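Local atomic coordinates of MlnE (Bacillus amyloliquefaciens subsp. plantarum, PDB entry 5D2E), a protein that carries at its N-terminus a B-type ketoreductase that binds NADP, part of a multidomain polyketide synthase of the macrolactin assembly line. Residues 341-344 with 345-349; 318-321 with 322-325; 375-378 with 379-383. All coordinates share one frame; numbering follows the deposited sequence.

Overall arrangement
All three contacts are local, each joining successive turns of one helix or the turn that ends it, and all lie in the NADP-binding ketoreductase part of the chain. No two hold the same element: interaction 1 is on helix 337-351, interaction 2 at the end of helix 311-321, and interaction 3 on helix 374-381, nearest the centre of the chain. Each is partly buried, its larger aliphatic residues mostly inward and its charged ones toward solvent. Interaction 1 adds a salt bridge across its outer face, interaction 2 relies on backbone bonds that close a helix, and interaction 3 pairs two isoleucines while Glu-378 and Glu-379 pair with lysines outside the segments.

Interaction 1: 341-344 with 345-349; sequences DALI and KYIKQ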
loop_
_atom_site.group_PDB
_atom_site.type_symbol
_atom_site.label_atom_id
_atom_site.label_comp_id
_atom_site.label_asym_id
_atom_site.label_seq_id
_atom_site.Cartn_x
_atom_site.Cartn_y
_atom_site.Cartn_z
ATOM N N ASP A 341 20.752 -7.238 4.266
ATOM C CA ASP A 341 21.487 -7.440 5.491
ATOM C C ASP A 341 22.977 -7.080 5.303
ATOM O O ASP A 341 23.561 -6.341 6.125
ATOM C CB ASP A 341 21.348 -8.879 5.955
ATOM C CG ASP A 341 21.733 -9.056 7.448
ATOM O OD1 ASP A 341 21.458 -8.150 8.300
ATOM O OD2 ASP A 341 22.295 -10.125 7.765
ATOM N N ALA A 342 23.570 -7.592 4.230
ATOM C CA ALA A 342 24.962 -7.288 3.876
ATOM C C ALA A 342 25.154 -5.820 3.720
ATOM O O ALA A 342 26.172 -5.301 4.113
ATOM C CB ALA A 342 25.356 -7.998 2.580
ATOM N N LEU A 343 24.174 -5.118 3.130
ATOM C CA LEU A 343 24.246 -3.691 2.930
ATOM C C LEU A 343 24.344 -2.905 4.281
ATOM O O LEU A 343 25.194 -2.018 4.449
ATOM C CB LEU A 343 23.082 -3.206 2.065
ATOM C CG LEU A 343 22.889 -1.689 1.957
ATOM C CD1 LEU A 343 24.046 -0.998 1.275
ATOM C CD2 LEU A 343 21.538 -1.304 1.336
ATOM N N ILE A 344 23.453 -3.204 5.225
ATOM C CA ILE A 344 23.445 -2.516 6.521
ATOM C C ILE A 344 24.755 -2.841 7.281
ATOM O O ILE A 344 25.404 -1.927 7.810
ATOM C CB ILE A 344 22.208 -2.875 7.371
ATOM C CG1 ILE A 344 20.881 -2.514 6.643
ATOM C CG2 ILE A 344 22.307 -2.258 8.745
ATOM C CD1 ILE A 344 20.745 -1.162 6.032
ATOM N N LYS A 345 25.172 -4.086 7.254
ATOM C CA LYS A 345 26.473 -4.478 7.839
ATOM C C LYS A 345 27.660 -3.691 7.294
ATOM O O LYS A 345 28.530 -3.252 8.060
ATOM C CB LYS A 345 26.697 -5.963 7.657
ATOM C CG LYS A 345 25.921 -6.728 8.692
ATOM C CD LYS A 345 25.814 -8.204 8.384
ATOM C CE LYS A 345 25.123 -8.828 9.581
ATOM N NZ LYS A 345 24.569 -10.158 9.262
ATOM N N TYR A 346 27.667 -3.466 5.994
ATOM C CA TYR A 346 28.741 -2.740 5.354
ATOM C C TYR A 346 28.720 -1.296 5.745
ATOM O O TYR A 346 29.797 -0.675 5.925
ATOM C CB TYR A 346 28.675 -2.920 3.862
ATOM C CG TYR A 346 29.593 -2.019 3.073
ATOM C CD1 TYR A 346 30.922 -2.360 2.872
ATOM C CD2 TYR A 346 29.134 -0.808 2.545
ATOM C CE1 TYR A 346 31.766 -1.526 2.146
ATOM C CE2 TYR A 346 29.973 0.032 1.817
ATOM C CZ TYR A 346 31.293 -0.345 1.627
ATOM O OH TYR A 346 32.156 0.458 0.924
ATOM N N ILE A 347 27.517 -0.732 5.887
ATOM C CA ILE A 347 27.399 0.648 6.287
ATOM C C ILE A 347 27.906 0.767 7.743
ATOM O O ILE A 347 28.628 1.732 8.083
ATOM C CB ILE A 347 25.960 1.156 6.193
ATOM C CG1 ILE A 347 25.542 1.298 4.757
ATOM C CG2 ILE A 347 25.819 2.478 6.894
ATOM C CD1 ILE A 347 24.084 1.646 4.598
ATOM N N LYS A 348 27.545 -0.202 8.581
ATOM C CA LYS A 348 27.971 -0.157 10.003
ATOM C C LYS A 348 29.493 -0.240 10.139
ATOM O O LYS A 348 30.103 0.584 10.820
ATOM C CB LYS A 348 27.338 -1.275 10.853
ATOM C CG LYS A 348 27.304 -0.895 12.346
ATOM C CD LYS A 348 26.936 -2.007 13.341
ATOM C CE LYS A 348 25.805 -2.918 12.880
ATOM N NZ LYS A 348 26.287 -4.201 12.268
ATOM N N GLN A 349 30.069 -1.241 9.491
ATOM C CA GLN A 349 31.521 -1.424 9.419
ATOM C C GLN A 349 32.234 -0.244 8.783
ATOM O O GLN A 349 33.277 0.150 9.240
ATOM C CB GLN A 349 31.851 -2.711 8.654
ATOM C CG GLN A 349 33.269 -2.803 8.108
ATOM C CD GLN A 349 33.888 -4.176 8.300
ATOM O OE1 GLN A 349 34.220 -4.863 7.333
ATOM N NE2 GLN A 349 34.046 -4.585 9.565
#
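Asp-341 and Lys-345, one helical turn apart, form a salt bridge with 2.7 Å between Asp-341 OD2 and Lys-345 NZ. The ammonium group comes to OD2 from above the carboxylate plane, 41° out of it, while OD1 stays farther from it. The Asp-341 carboxylate, swung opposite its own backbone N (chi1 -163°), meets the Lys-345 chain, which is extended beyond CG and runs back past the carbonyl oxygen of Asp-341, with CG 3.5 Å from that O. A long, flexible lysine suits this exposed face: its methylenes lie against the backbone while its charge reaches the acid, and the bridge probably steadies both side chains.

Backbone hydrogen bonds bind the same turns. Lys-345 N donates to Asp-341 O at 3.0 Å and almost straight (173°), so this residue pair is joined through both main chain and side chain. Tyr-346 N to Ala-342 O, Ile-347 N to Leu-343 O and Lys-348 N to Ile-344 O continue the i to i+4 pattern.

Apolar contact occupies the inner face. Leu-343 CD1 lies 4.2 Å from Ile-347 CD1, and Ile-347 CG1 comes within 3.3 Å of Leu-343 O. Branched aliphatic residues fit here because this side rests on the sheet: Leu-343 and Ile-344 touch Leu-277, and Ile-347 touches Val-275 and Ile-302. Leu-343 also meets Ile-334, which belongs to the NADP site, and Ile-344 packs on Ala-394 of helix 386-394. With a mainly polar, solvent-facing side and an aliphatic inner one, helix 337-351 is an amphipathic alpha-helix laid against the parallel strands of an NADP-binding Rossmann fold.

Interaction 2: 318-321 with 322-325; sequences SALE and NLGA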
loop_
_atom_site.group_PDB
_atom_site.type_symbol
_atom_site.label_atom_id
_atom_site.label_comp_id
_atom_site.label_asym_id
_atom_site.label_seq_id
_atom_site.Cartn_x
_atom_site.Cartn_y
_atom_site.Cartn_z
ATOM N N SER A 318 30.216 12.616 -7.296
ATOM C CA SER A 318 31.074 13.794 -7.330
ATOM C C SER A 318 30.324 15.064 -6.989
ATOM O O SER A 318 30.860 15.932 -6.254
ATOM C CB SER A 318 31.727 13.974 -8.720
ATOM O OG SER A 318 32.568 12.861 -8.942
ATOM N N ALA A 319 29.124 15.202 -7.533
ATOM C CA ALA A 319 28.310 16.391 -7.324
ATOM C C ALA A 319 27.946 16.464 -5.846
ATOM O O ALA A 319 27.860 17.534 -5.303
ATOM C CB ALA A 319 27.043 16.370 -8.147
ATOM N N LEU A 320 27.758 15.313 -5.217
ATOM C CA LEU A 320 27.394 15.280 -3.809
ATOM C C LEU A 320 28.605 15.629 -2.957
ATOM O O LEU A 320 28.463 16.354 -1.975
ATOM C CB LEU A 320 26.860 13.910 -3.387
ATOM C CG LEU A 320 25.468 13.622 -3.939
ATOM C CD1 LEU A 320 25.109 12.188 -3.642
ATOM C CD2 LEU A 320 24.406 14.540 -3.363
ATOM N N GLU A 321 29.766 15.091 -3.304
ATOM C CA GLU A 321 30.988 15.409 -2.560
ATOM C C GLU A 321 31.314 16.878 -2.756
ATOM O O GLU A 321 31.813 17.512 -1.824
ATOM C CB GLU A 321 32.150 14.497 -2.927
ATOM C CG GLU A 321 31.807 13.076 -2.669
ATOM C CD GLU A 321 32.962 12.148 -2.286
ATOM O OE1 GLU A 321 33.998 12.202 -2.974
ATOM O OE2 GLU A 321 32.790 11.291 -1.340
ATOM N N ASN A 322 30.935 17.486 -3.877
ATOM C CA ASN A 322 31.159 18.906 -3.972
ATOM C C ASN A 322 30.308 19.678 -3.019
ATOM O O ASN A 322 30.616 20.819 -2.770
ATOM C CB ASN A 322 30.956 19.489 -5.366
ATOM C CG ASN A 322 31.966 18.978 -6.368
ATOM O OD1 ASN A 322 32.968 18.298 -6.044
ATOM N ND2 ASN A 322 31.655 19.211 -7.593
ATOM N N LEU A 323 29.204 19.116 -2.538
ATOM C CA LEU A 323 28.328 19.844 -1.608
ATOM C C LEU A 323 28.733 19.615 -0.126
ATOM O O LEU A 323 28.052 20.057 0.804
ATOM C CB LEU A 323 26.852 19.432 -1.823
ATOM C CG LEU A 323 26.169 19.822 -3.127
ATOM C CD1 LEU A 323 24.952 18.981 -3.380
ATOM C CD2 LEU A 323 25.816 21.274 -3.232
ATOM N N GLY A 324 29.792 18.875 0.111
ATOM C CA GLY A 324 30.227 18.688 1.453
ATOM C C GLY A 324 30.073 17.281 1.920
ATOM O O GLY A 324 30.638 16.945 2.935
ATOM N N ALA A 325 29.342 16.433 1.185
ATOM C CA ALA A 325 29.097 15.090 1.663
ATOM C C ALA A 325 30.232 14.165 1.368
ATOM O O ALA A 325 31.061 14.408 0.505
ATOM C CB ALA A 325 27.835 14.525 1.044
#
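A Schellman motif ends helix 311-321, and Leu-320 and Glu-321 supply the carbonyl groups that receive the returning chain. Leu-320 O accepts two hydrogen bonds, from Leu-323 N at 2.9 Å and from Ala-325 N at 3.3 Å, which arrive from opposite faces of its carbonyl plane. Glu-321 O takes Gly-324 N at 3.1 Å and so closes a type I beta turn from Glu-321 to Gly-324. Glycine suits the reversal because its phi is positive (113°), where a CB would be jammed against the preceding carbonyl oxygen. Within the turn, Asn-322 N still donates to Ser-318 O in the i to i+4 manner, at 2.8 Å.

The chain then runs back beside the helix, bringing Ala-325 O to 3.2 Å from Glu-321 CA in a CA-H...O contact. Glu-321 CG also approaches this oxygen, at 3.5 Å, while OE2 of the same glutamate accepts a hydrogen bond from Ala-327 N, tying the helix end to the strand that follows. The compact Ala-325 is buried at this junction. Leu-320 and Leu-323 both lean on Ala-294 of helix 284-296, and Leu-320 reaches Ala-327 of strand 326-329 as well.

Interaction 3: 375-378 with 379-383; sequences ESIE and EVIAP
Ile-377 and Ile-381 meet one turn apart within helix 374-381, where Ile-381 N also donates to Ile-377 O at 2.9 Å. In the Rossmann-type ketoreductase fold this helix packs against helices 141-164 and 419-437 and leads to the NADP at Pro-383. The other hydrogen bonds are likewise those of an alpha-helix: Glu-379 N binds Glu-375 O, and Val-380 N binds Ser-376 O. Ala-382 N makes a weak hydrogen bond to Glu-378 O, 3.1 Å and bent to 129°.

Apolar residues face the neighbouring helices. Ile-377 and Ile-381 both touch Tyr-153, Ile-377 also meets Phe-156, and Val-380 packs on Asp-420 and on Tyr-421, an NADP-binding residue. Aliphatic side chains suit this buried side, where they meet aromatic and aliphatic groups of the neighbouring helices; Val-380 CG2 also comes 3.4 Å from Ser-376 O.

Acidic residues take the more open positions. Glu-379 lays its CG 3.3 Å from Glu-375 O and extends onward to a salt bridge between OE1 and Lys-365, while Glu-378 pairs with Lys-374. Both Glu-378 and Glu-379 thus have a lysine partner beyond the two segments.

Between the isoleucines the meeting is methyl to methyl. Ile-381 holds CG1 between its backbone N and carbonyl carbon (chi1 73°), which turns CG2 back toward the preceding turn, 3.4 Å from Ile-377 O and 4.2 Å from Ile-377 CG2.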
loop_
_atom_site.group_PDB
_atom_site.type_symbol
_atom_site.label_atom_id
_atom_site.label_comp_id
_atom_site.label_asym_id
_atom_site.label_seq_id
_atom_site.Cartn_x
_atom_site.Cartn_y
_atom_site.Cartn_z
ATOM N N GLU A 375 4.428 -12.800 -12.818
ATOM C CA GLU A 375 5.798 -12.353 -12.784
ATOM C C GLU A 375 5.979 -10.853 -12.762
ATOM O O GLU A 375 6.877 -10.357 -12.108
ATOM C CB GLU A 375 6.581 -12.935 -13.969
ATOM C CG GLU A 375 6.831 -14.440 -13.744
ATOM C CD GLU A 375 5.644 -15.340 -14.112
ATOM O OE1 GLU A 375 4.691 -14.894 -14.825
ATOM O OE2 GLU A 375 5.657 -16.497 -13.649
ATOM N N SER A 376 5.154 -10.143 -13.503
ATOM C CA SER A 376 5.175 -8.721 -13.515
ATOM C C SER A 376 4.791 -8.128 -12.159
ATOM O O SER A 376 5.416 -7.178 -11.681
ATOM C CB SER A 376 4.199 -8.259 -14.577
ATOM O OG SER A 376 4.209 -6.873 -14.615
ATOM N N ILE A 377 3.743 -8.681 -11.562
ATOM C CA ILE A 377 3.326 -8.302 -10.184
ATOM C C ILE A 377 4.499 -8.537 -9.216
ATOM O O ILE A 377 4.854 -7.599 -8.469
ATOM C CB ILE A 377 2.093 -9.081 -9.739
ATOM C CG1 ILE A 377 0.935 -8.737 -10.671
ATOM C CG2 ILE A 377 1.778 -8.746 -8.297
ATOM C CD1 ILE A 377 -0.295 -9.597 -10.473
ATOM N N GLU A 378 5.120 -9.720 -9.253
ATOM C CA GLU A 378 6.270 -10.031 -8.371
ATOM C C GLU A 378 7.368 -8.995 -8.476
ATOM O O GLU A 378 7.938 -8.591 -7.462
ATOM C CB GLU A 378 6.908 -11.393 -8.635
ATOM C CG GLU A 378 5.974 -12.563 -8.417
ATOM C CD GLU A 378 6.454 -13.923 -8.972
ATOM O OE1 GLU A 378 7.261 -14.012 -9.923
ATOM O OE2 GLU A 378 5.991 -14.930 -8.409
ATOM N N GLU A 379 7.661 -8.583 -9.715
ATOM C CA GLU A 379 8.647 -7.535 -9.947
ATOM C C GLU A 379 8.288 -6.212 -9.382
ATOM O O GLU A 379 9.126 -5.555 -8.787
ATOM C CB GLU A 379 8.906 -7.341 -11.457
ATOM C CG GLU A 379 9.664 -8.511 -12.030
ATOM C CD GLU A 379 9.896 -8.251 -13.518
ATOM O OE1 GLU A 379 10.603 -7.265 -13.828
ATOM O OE2 GLU A 379 9.271 -8.926 -14.315
ATOM N N VAL A 380 7.069 -5.767 -9.598
ATOM C CA VAL A 380 6.653 -4.449 -9.103
ATOM C C VAL A 380 6.623 -4.398 -7.583
ATOM O O VAL A 380 6.979 -3.373 -6.997
ATOM C CB VAL A 380 5.307 -4.070 -9.697
ATOM C CG1 VAL A 380 4.656 -2.921 -8.969
ATOM C CG2 VAL A 380 5.453 -3.795 -11.178
ATOM N N ILE A 381 6.157 -5.471 -6.931
ATOM C CA ILE A 381 6.001 -5.406 -5.487
ATOM C C ILE A 381 7.317 -5.638 -4.722
ATOM O O ILE A 381 7.399 -5.247 -3.539
ATOM C CB ILE A 381 4.921 -6.366 -4.916
ATOM C CG1 ILE A 381 5.360 -7.821 -4.941
ATOM C CG2 ILE A 381 3.593 -6.118 -5.625
ATOM C CD1 ILE A 381 4.365 -8.746 -4.222
ATOM N N ALA A 382 8.304 -6.286 -5.355
ATOM C CA ALA A 382 9.503 -6.712 -4.634
ATOM C C ALA A 382 10.140 -5.610 -3.795
ATOM O O ALA A 382 10.415 -5.848 -2.639
ATOM C CB ALA A 382 10.555 -7.268 -5.625
ATOM N N PRO A 383 10.402 -4.412 -4.370
ATOM C CA PRO A 383 11.142 -3.471 -3.530
ATOM C C PRO A 383 10.374 -2.814 -2.389
ATOM O O PRO A 383 10.975 -2.379 -1.385
ATOM C CB PRO A 383 11.588 -2.393 -4.511
ATOM C CG PRO A 383 10.637 -2.500 -5.677
ATOM C CD PRO A 383 10.255 -3.932 -5.751
#